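N(2),N(2)-dimethylguanosine tRNA methyltransferase (Pyrococcus horikoshii, PDB 2DUL) probably dimethylates the N2 atom of guanosine 26 in a number of tRNAs, using S-adenosyl-L-methionine as the methyl donor. Local coordinates at residues A[258-262]-A[319-323]; A[245-251]-A[263-269]. All coordinates share one frame. Numbering follows the deposited sequence.

Interaction 1 of 2, residues A[258-262]-A[319-323]; sequences KFELE and PLFYD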
loop_
_atom_site.group_PDB
_atom_site.type_symbol
_atom_site.label_atom_id
_atom_site.label_comp_id
_atom_site.label_asym_id
_atom_site.label_seq_id
_atom_site.Cartn_x
_atom_site.Cartn_y
_atom_site.Cartn_z
ATOM N N LYS A 258 -2.799 -21.285 15.671
ATOM C CA LYS A 258 -4.202 -20.899 15.589
ATOM C C LYS A 258 -4.356 -19.435 15.984
ATOM O O LYS A 258 -3.720 -18.972 16.931
ATOM C CB LYS A 258 -5.058 -21.761 16.518
ATOM C CG LYS A 258 -6.543 -21.395 16.484
ATOM C CD LYS A 258 -7.365 -22.308 17.378
ATOM C CE LYS A 258 -8.842 -21.934 17.340
ATOM N NZ LYS A 258 -9.044 -20.515 17.752
ATOM N N PHE A 259 -5.196 -18.708 15.253
ATOM C CA PHE A 259 -5.432 -17.304 15.551
ATOM C C PHE A 259 -6.894 -17.081 15.905
ATOM O O PHE A 259 -7.757 -17.885 15.557
ATOM C CB PHE A 259 -5.030 -16.416 14.356
ATOM C CG PHE A 259 -5.853 -16.637 13.105
ATOM C CD1 PHE A 259 -7.159 -16.155 13.010
ATOM C CD2 PHE A 259 -5.313 -17.313 12.014
ATOM C CE1 PHE A 259 -7.910 -16.342 11.843
ATOM C CE2 PHE A 259 -6.055 -17.506 10.845
ATOM C CZ PHE A 259 -7.358 -17.019 10.759
ATOM N N GLU A 260 -7.157 -15.993 16.620
ATOM C CA GLU A 260 -8.514 -15.627 17.015
ATOM C C GLU A 260 -8.657 -14.155 16.665
ATOM O O GLU A 260 -7.681 -13.404 16.719
ATOM C CB GLU A 260 -8.717 -15.796 18.524
ATOM C CG GLU A 260 -8.222 -17.114 19.094
ATOM C CD GLU A 260 -8.392 -17.195 20.602
ATOM O OE1 GLU A 260 -8.429 -16.129 21.258
ATOM O OE2 GLU A 260 -8.479 -18.324 21.129
ATOM N N LEU A 261 -9.866 -13.736 16.311
ATOM C CA LEU A 261 -10.093 -12.345 15.963
ATOM C C LEU A 261 -11.059 -11.699 16.944
ATOM O O LEU A 261 -12.004 -12.334 17.403
ATOM C CB LEU A 261 -10.687 -12.235 14.555
ATOM C CG LEU A 261 -9.974 -12.972 13.418
ATOM C CD1 LEU A 261 -10.802 -12.841 12.145
ATOM C CD2 LEU A 261 -8.573 -12.400 13.223
ATOM N N GLU A 262 -10.811 -10.438 17.278
ATOM C CA GLU A 262 -11.714 -9.724 18.163
ATOM C C GLU A 262 -11.965 -8.343 17.593
ATOM O O GLU A 262 -11.065 -7.508 17.534
ATOM C CB GLU A 262 -11.151 -9.600 19.581
ATOM C CG GLU A 262 -12.041 -8.740 20.473
ATOM C CD GLU A 262 -11.642 -8.768 21.931
ATOM O OE1 GLU A 262 -10.429 -8.736 22.230
ATOM O OE2 GLU A 262 -12.549 -8.807 22.784
ATOM N N PRO A 319 -9.555 -12.199 6.854
ATOM C CA PRO A 319 -8.462 -11.937 7.793
ATOM C C PRO A 319 -7.524 -13.113 8.066
ATOM O O PRO A 319 -7.950 -14.190 8.486
ATOM C CB PRO A 319 -9.188 -11.476 9.056
ATOM C CG PRO A 319 -10.439 -10.838 8.518
ATOM C CD PRO A 319 -10.854 -11.821 7.441
ATOM N N LEU A 320 -6.241 -12.882 7.813
ATOM C CA LEU A 320 -5.185 -13.857 8.052
ATOM C C LEU A 320 -5.220 -15.145 7.223
ATOM O O LEU A 320 -5.976 -15.273 6.254
ATOM C CB LEU A 320 -5.132 -14.176 9.555
ATOM C CG LEU A 320 -5.090 -12.910 10.429
ATOM C CD1 LEU A 320 -4.963 -13.280 11.904
ATOM C CD2 LEU A 320 -3.917 -12.024 9.993
ATOM N N PHE A 321 -4.375 -16.097 7.601
ATOM C CA PHE A 321 -4.273 -17.358 6.877
ATOM C C PHE A 321 -3.507 -18.378 7.698
ATOM O O PHE A 321 -3.033 -18.075 8.793
ATOM C CB PHE A 321 -3.557 -17.121 5.543
ATOM C CG PHE A 321 -2.169 -16.547 5.686
ATOM C CD1 PHE A 321 -1.057 -17.381 5.775
ATOM C CD2 PHE A 321 -1.974 -15.165 5.731
ATOM C CE1 PHE A 321 0.232 -16.847 5.906
ATOM C CE2 PHE A 321 -0.695 -14.620 5.862
ATOM C CZ PHE A 321 0.413 -15.464 5.949
ATOM N N TYR A 322 -3.394 -19.591 7.170
ATOM C CA TYR A 322 -2.672 -20.651 7.855
ATOM C C TYR A 322 -1.440 -20.999 7.032
ATOM O O TYR A 322 -1.545 -21.311 5.849
ATOM C CB TYR A 322 -3.565 -21.888 8.025
ATOM C CG TYR A 322 -4.808 -21.625 8.855
ATOM C CD1 TYR A 322 -4.707 -21.155 10.164
ATOM C CD2 TYR A 322 -6.082 -21.811 8.320
ATOM C CE1 TYR A 322 -5.847 -20.872 10.920
ATOM C CE2 TYR A 322 -7.228 -21.530 9.070
ATOM C CZ TYR A 322 -7.101 -21.060 10.366
ATOM O OH TYR A 322 -8.228 -20.767 11.108
ATOM N N ASP A 323 -0.272 -20.922 7.659
ATOM C CA ASP A 323 0.981 -21.233 6.978
ATOM C C ASP A 323 1.286 -22.710 7.219
ATOM O O ASP A 323 1.633 -23.104 8.328
ATOM C CB ASP A 323 2.102 -20.354 7.528
ATOM C CG ASP A 323 3.377 -20.455 6.711
ATOM O OD1 ASP A 323 4.028 -21.524 6.747
ATOM O OD2 ASP A 323 3.718 -19.465 6.025
HETATM O O HOH W 1 -7.977 -19.849 13.475
#

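Interaction 2 of 2, residues A[245-251]-A[263-269]; sequences EKLGYIY and QGFLPTR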
loop_
_atom_site.group_PDB
_atom_site.type_symbol
_atom_site.label_atom_id
_atom_site.label_comp_id
_atom_site.label_asym_id
_atom_site.label_seq_id
_atom_site.Cartn_x
_atom_site.Cartn_y
_atom_site.Cartn_z
ATOM N N GLU A 245 -15.217 0.919 13.559
ATOM C CA GLU A 245 -15.840 -0.347 13.937
ATOM C C GLU A 245 -15.220 -1.537 13.201
ATOM O O GLU A 245 -15.489 -2.686 13.542
ATOM C CB GLU A 245 -17.347 -0.316 13.659
ATOM C CG GLU A 245 -18.155 0.409 14.720
ATOM C CD GLU A 245 -19.633 0.504 14.372
ATOM O OE1 GLU A 245 -20.407 1.014 15.211
ATOM O OE2 GLU A 245 -20.021 0.078 13.262
ATOM N N LYS A 246 -14.402 -1.266 12.190
ATOM C CA LYS A 246 -13.769 -2.344 11.440
ATOM C C LYS A 246 -12.386 -2.674 11.993
ATOM O O LYS A 246 -11.696 -3.571 11.488
ATOM C CB LYS A 246 -13.683 -1.986 9.957
ATOM C CG LYS A 246 -15.053 -1.857 9.307
ATOM C CD LYS A 246 -14.949 -1.691 7.802
ATOM C CE LYS A 246 -16.328 -1.564 7.164
ATOM N NZ LYS A 246 -16.245 -1.457 5.676
ATOM N N LEU A 247 -11.988 -1.952 13.036
ATOM C CA LEU A 247 -10.701 -2.188 13.690
ATOM C C LEU A 247 -10.879 -3.348 14.663
ATOM O O LEU A 247 -11.992 -3.643 15.104
ATOM C CB LEU A 247 -10.246 -0.949 14.471
ATOM C CG LEU A 247 -9.815 0.300 13.695
ATOM C CD1 LEU A 247 -9.540 1.439 14.672
ATOM C CD2 LEU A 247 -8.565 -0.015 12.874
ATOM N N GLY A 248 -9.781 -4.007 15.003
ATOM C CA GLY A 248 -9.868 -5.118 15.926
ATOM C C GLY A 248 -8.496 -5.590 16.359
ATOM O O GLY A 248 -7.499 -4.908 16.120
ATOM N N TYR A 249 -8.451 -6.758 16.991
ATOM C CA TYR A 249 -7.199 -7.320 17.479
ATOM C C TYR A 249 -7.071 -8.788 17.118
ATOM O O TYR A 249 -8.060 -9.450 16.810
ATOM C CB TYR A 249 -7.112 -7.143 18.999
ATOM C CG TYR A 249 -7.126 -5.688 19.409
ATOM C CD1 TYR A 249 -8.323 -4.962 19.432
ATOM C CD2 TYR A 249 -5.938 -5.010 19.670
ATOM C CE1 TYR A 249 -8.329 -3.595 19.690
ATOM C CE2 TYR A 249 -5.929 -3.646 19.928
ATOM C CZ TYR A 249 -7.129 -2.943 19.932
ATOM O OH TYR A 249 -7.117 -1.591 20.151
ATOM N N ILE A 250 -5.842 -9.288 17.171
ATOM C CA ILE A 250 -5.553 -10.676 16.853
ATOM C C ILE A 250 -4.895 -11.354 18.049
ATOM O O ILE A 250 -4.071 -10.753 18.738
ATOM C CB ILE A 250 -4.569 -10.783 15.667
ATOM C CG1 ILE A 250 -5.190 -10.166 14.415
ATOM C CG2 ILE A 250 -4.182 -12.242 15.441
ATOM C CD1 ILE A 250 -4.169 -9.818 13.350
ATOM N N TYR A 251 -5.277 -12.602 18.286
ATOM C CA TYR A 251 -4.710 -13.409 19.350
ATOM C C TYR A 251 -4.061 -14.562 18.598
ATOM O O TYR A 251 -4.645 -15.112 17.661
ATOM C CB TYR A 251 -5.811 -13.894 20.283
ATOM C CG TYR A 251 -6.456 -12.751 21.041
ATOM C CD1 TYR A 251 -5.844 -12.210 22.171
ATOM C CD2 TYR A 251 -7.661 -12.196 20.611
ATOM C CE1 TYR A 251 -6.412 -11.146 22.860
ATOM C CE2 TYR A 251 -8.243 -11.124 21.286
ATOM C CZ TYR A 251 -7.611 -10.605 22.413
ATOM O OH TYR A 251 -8.164 -9.546 23.089
ATOM N N GLN A 263 -13.198 -8.108 17.162
ATOM C CA GLN A 263 -13.545 -6.819 16.596
ATOM C C GLN A 263 -13.919 -5.896 17.745
ATOM O O GLN A 263 -14.701 -6.262 18.618
ATOM C CB GLN A 263 -14.712 -6.967 15.615
ATOM C CG GLN A 263 -14.717 -5.918 14.512
ATOM C CD GLN A 263 -15.632 -6.291 13.355
ATOM O OE1 GLN A 263 -15.590 -7.418 12.854
ATOM N NE2 GLN A 263 -16.454 -5.341 12.919
ATOM N N GLY A 264 -13.344 -4.703 17.746
ATOM C CA GLY A 264 -13.624 -3.759 18.813
ATOM C C GLY A 264 -12.499 -2.750 18.884
ATOM O O GLY A 264 -11.380 -3.036 18.454
ATOM N N PHE A 265 -12.781 -1.570 19.421
ATOM C CA PHE A 265 -11.758 -0.540 19.508
ATOM C C PHE A 265 -10.647 -0.945 20.467
ATOM O O PHE A 265 -9.491 -0.571 20.274
ATOM C CB PHE A 265 -12.374 0.793 19.938
ATOM C CG PHE A 265 -11.442 1.962 19.783
ATOM C CD1 PHE A 265 -10.699 2.430 20.865
ATOM C CD2 PHE A 265 -11.279 2.576 18.542
ATOM C CE1 PHE A 265 -9.803 3.496 20.714
ATOM C CE2 PHE A 265 -10.386 3.640 18.379
ATOM C CZ PHE A 265 -9.646 4.100 19.473
ATOM N N LEU A 266 -11.007 -1.718 21.490
ATOM C CA LEU A 266 -10.052 -2.201 22.482
ATOM C C LEU A 266 -10.217 -3.710 22.672
ATOM O O LEU A 266 -11.317 -4.245 22.537
ATOM C CB LEU A 266 -10.277 -1.506 23.830
ATOM C CG LEU A 266 -10.028 0.003 23.918
ATOM C CD1 LEU A 266 -10.431 0.512 25.300
ATOM C CD2 LEU A 266 -8.558 0.294 23.647
ATOM N N PRO A 267 -9.117 -4.419 22.974
ATOM C CA PRO A 267 -9.176 -5.868 23.183
ATOM C C PRO A 267 -9.718 -6.132 24.592
ATOM O O PRO A 267 -9.753 -5.221 25.423
ATOM C CB PRO A 267 -7.718 -6.290 23.031
ATOM C CG PRO A 267 -6.990 -5.129 23.655
ATOM C CD PRO A 267 -7.736 -3.913 23.119
ATOM N N THR A 268 -10.138 -7.360 24.871
ATOM C CA THR A 268 -10.676 -7.668 26.197
ATOM C C THR A 268 -10.004 -8.873 26.852
ATOM O O THR A 268 -10.459 -9.360 27.891
ATOM C CB THR A 268 -12.185 -7.932 26.120
ATOM O OG1 THR A 268 -12.424 -9.113 25.347
ATOM C CG2 THR A 268 -12.894 -6.753 25.466
ATOM N N ARG A 269 -8.919 -9.340 26.243
ATOM C CA ARG A 269 -8.173 -10.486 26.747
ATOM C C ARG A 269 -6.678 -10.195 26.637
ATOM O O ARG A 269 -6.256 -9.349 25.848
ATOM C CB ARG A 269 -8.522 -11.744 25.939
ATOM C CG ARG A 269 -10.007 -12.076 25.916
ATOM C CD ARG A 269 -10.265 -13.506 25.441
ATOM N NE ARG A 269 -9.916 -13.736 24.038
ATOM C CZ ARG A 269 -10.607 -13.275 22.999
ATOM N NH1 ARG A 269 -11.700 -12.543 23.186
ATOM N NH2 ARG A 269 -10.211 -13.560 21.764
#

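Interaction 1 of 2, residues A[258-262]-A[319-323]
Start with the F259 ring, which leaves strand 259-263 as a flat wedge and slides into a notch built by residues 319-322. L320 forms one wall: its CB sits 3.9 Å from the centroid of the F259 ring, over the face, in a CH-pi contact, and its CD1 is 3.7 Å from F259 CG. Y322 lies on the other side of the ring plane. The two aromatic planes are nearly parallel, 20° apart, but slid so that they barely overlap; the centroids are 5.1 Å apart and F259 CE2 comes within 3.4 Å of Y322 CE1. F321 O meets the ring edge, 3.7 Å from F259 CE2; P319 O, 3.7 Å from F259 CZ, lies on the L320 side. In return, L320 CD1 fills the dip between F259 and L261, 3.9 Å from L261 CD2, while L261 CD1 rests on P319 CB at 3.7 Å. The contact fits edge strand 259-263 of the sheet with 247-252 and 273-277 to a loop and short strand 322-323, which belongs to a second sheet with 361-364 and leads through N-cap D323 into helix 324-331; the topology of this C-terminal part is consistent with a winged helix. One water donates to F259 O at 2.9 Å and lies 2.6 Å from Y322 OH; with no direct hydrogen bond between the segments, cohesion rests mainly on apolar and aromatic fit.

Interaction 2 of 2, residues A[245-251]-A[263-269]
Y249 makes the shortest polar contact, its OH donating to F265 O at 2.6 Å. Q263 NE2 reaches back to E245 O at 2.9 Å, and G264 N bonds to L247 O at 3.2 Å. Farther along, R269 N donates to Y251 OH at 3.2 Å, although the stronger partner of that hydroxyl is E262. R269 also lays its guanidinium on the Y251 ring, CZ 4.1 Å from the centroid, an off-centre cation-pi contact, while NH2 forms a salt bridge with E260. Strands 247-252 and 259-263 form a beta hairpin, and these bonds tie its first strand to the end of the second and the loop after it: G248 and Q263 are an antiparallel non-hydrogen-bonded pair, CA atoms 4.1 Å apart, and after it the chain leaves the sheet at G264, whose backbone angles suit glycine, and loops back past the first strand. P267 then lies over the Y249 ring, its CD 3.5 Å from the centroid in a CH-pi contact, and its CB is 3.3 Å from Y251 OH. At the margin, L247 CD1 lies 4.4 Å from F265 CD2.

Along the chain the segments come in the order 245-251, 258-262, 263-269, 319-323, so the two interactions alternate, and their centres are only 13 Å apart. Both use the antiparallel sheet of strands 259-263, 247-252 and 273-277: interaction 2 ties its central strand to the loop that follows the hairpin, and interaction 1 joins its edge strand to segment 319-323 within the C-terminal part. E262 connects them directly, OE1 lying 2.6 Å from Y251 OH and OE2 2.6 Å from T268 OG1, probable hydrogen bonds. Their centres lie about 21 Å and 22 Å from the chain centre, away from the predicted S-adenosyl-L-methionine site, so this is a structural junction between the 259-263/247-252/273-277 sheet and the C-terminal part.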